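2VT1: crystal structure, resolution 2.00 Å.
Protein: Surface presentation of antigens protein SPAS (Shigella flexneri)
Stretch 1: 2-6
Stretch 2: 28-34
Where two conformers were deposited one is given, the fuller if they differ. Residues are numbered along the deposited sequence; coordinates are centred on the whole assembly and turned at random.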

# COMPACT_ATOMS: atom_id res chain seq x y z
N THR B 2 5.41 -10.46 10.82
CA THR B 2 4.82 -11.61 10.15
C THR B 2 3.95 -11.18 8.95
O THR B 2 4.11 -11.71 7.85
N HIS B 3 3.04 -10.22 9.15
CA HIS B 3 2.23 -9.74 8.03
C HIS B 3 2.30 -8.23 7.92
O HIS B 3 2.24 -7.52 8.92
N ILE B 4 2.45 -7.77 6.68
CA ILE B 4 2.61 -6.35 6.36
C ILE B 4 1.62 -5.93 5.24
O ILE B 4 1.40 -6.67 4.28
N ALA B 5 1.02 -4.76 5.39
CA ALA B 5 0.19 -4.18 4.33
C ALA B 5 0.60 -2.72 4.16
O ALA B 5 0.61 -1.97 5.12
N ILE B 6 0.97 -2.35 2.94
CA ILE B 6 1.31 -0.95 2.64
C ILE B 6 0.40 -0.48 1.51
O ILE B 6 0.36 -1.06 0.40
N CYS B 28 -4.16 -6.88 11.77
CA CYS B 28 -4.75 -5.73 11.10
C CYS B 28 -4.38 -5.74 9.62
O CYS B 28 -5.19 -5.39 8.77
N ALA B 29 -3.16 -6.15 9.30
CA ALA B 29 -2.73 -6.24 7.90
C ALA B 29 -3.60 -7.22 7.10
O ALA B 29 -3.88 -7.00 5.92
N LEU B 30 -3.99 -8.32 7.75
CA LEU B 30 -4.77 -9.35 7.09
C LEU B 30 -6.19 -8.85 6.79
O LEU B 30 -6.81 -9.26 5.81
N ALA B 31 -6.68 -7.96 7.66
CA ALA B 31 -8.01 -7.36 7.51
C ALA B 31 -7.96 -6.32 6.40
O ALA B 31 -8.91 -6.19 5.63
N VAL B 32 -6.87 -5.58 6.33
CA VAL B 32 -6.67 -4.66 5.22
C VAL B 32 -6.72 -5.41 3.88
O VAL B 32 -7.36 -4.98 2.93
N ARG B 33 -6.07 -6.57 3.81
CA ARG B 33 -6.04 -7.36 2.58
C ARG B 33 -7.42 -7.84 2.16
O ARG B 33 -7.79 -7.72 1.00
N LYS B 34 -8.18 -8.37 3.10
CA LYS B 34 -9.52 -8.87 2.85
C LYS B 34 -10.47 -7.77 2.38
O LYS B 34 -11.26 -7.98 1.47

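Strand 4-6 lies across helix 28-34 at 51°, with the axes 7.2 Å apart at closest approach, a close spacing, with alanine on both sides where the backbones come nearest: the CA atoms of Ala 5 and Ala 29 stand 5.1 Å from each other.

Thr 2 precedes the contact and does not reach the helix. His 3 is covered most, its CA-to-CB bond directed toward the helix and chi1 in m. Leu 30 leaves its helix sideways, but its m,t rotamer brings CD2 over one face of the imidazole, 3.7 Å from the His 3 ring centroid and almost on the ring normal, a CH-pi contact. The backbone O of His 3 rests 3.8 Å from Ala 29 CB.

Ile 4, also m,t, points away, so its contribution is backbone. Its carbonyl O accepts a weak hydrogen bond from Arg 33 NH1 at 2.8 Å, near the guanidinium plane but poorly angled at 115°. NH1 is also hydrogen-bonded elsewhere in the structure.

Ala 5 turns back toward the helix. Its CB packs 3.9 Å from Ala 29 CB and 4.0 Å from CG1 of Val 32, whose chi1 is t. Ile 6, m,m, points away again and makes no contact. The rule is alternation: inward residues meet Ala 29, with Leu 30 adding to the contact at His 3 and Val 32 at Ala 5, while a long arginine reaches the strand backbone between them.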

# COMPACT_ATOMS: atom_id res chain seq x y z
CB THR B 2 3.99 -12.49 11.12
OG1 THR B 2 4.65 -12.55 12.39
CG2 THR B 2 3.84 -13.91 10.56
CB HIS B 3 0.78 -10.18 8.17
CG HIS B 3 0.61 -11.66 8.16
ND1 HIS B 3 0.30 -12.39 9.28
CD2 HIS B 3 0.75 -12.56 7.15
CE1 HIS B 3 0.25 -13.67 8.98
NE2 HIS B 3 0.50 -13.80 7.69
CB ILE B 4 4.05 -6.02 5.91
CG1 ILE B 4 5.06 -6.27 7.03
CG2 ILE B 4 4.15 -4.58 5.43
CD1 ILE B 4 6.50 -6.36 6.54
CB ALA B 5 -1.28 -4.28 4.69
CB ILE B 6 2.81 -0.75 2.22
CG1 ILE B 6 3.78 -1.60 3.07
CG2 ILE B 6 3.19 0.75 2.21
CD1 ILE B 6 4.16 -1.06 4.47
CB CYS B 28 -4.28 -4.43 11.75
SG CYS B 28 -5.12 -4.00 13.31
CB ALA B 29 -1.28 -6.67 7.81
CB LEU B 30 -4.86 -10.62 7.97
CG LEU B 30 -3.60 -11.42 8.30
CD1 LEU B 30 -3.94 -12.53 9.27
CD2 LEU B 30 -2.94 -12.00 7.07
CB ALA B 31 -8.49 -6.72 8.83
CB VAL B 32 -5.35 -3.88 5.35
CG1 VAL B 32 -5.06 -3.12 4.09
CG2 VAL B 32 -5.42 -2.92 6.54
CB ARG B 33 -5.05 -8.52 2.73
CG ARG B 33 -3.63 -8.09 2.35
CD ARG B 33 -2.55 -8.30 3.43
NE ARG B 33 -2.02 -9.66 3.45
CZ ARG B 33 -0.83 -10.01 3.93
NH1 ARG B 33 -0.01 -9.10 4.44
NH2 ARG B 33 -0.45 -11.28 3.89
CB LYS B 34 -10.06 -9.55 4.12
CG LYS B 34 -11.54 -9.93 4.07
CD LYS B 34 -11.91 -10.79 5.28
CE LYS B 34 -13.34 -11.33 5.20
NZ LYS B 34 -13.39 -12.75 5.70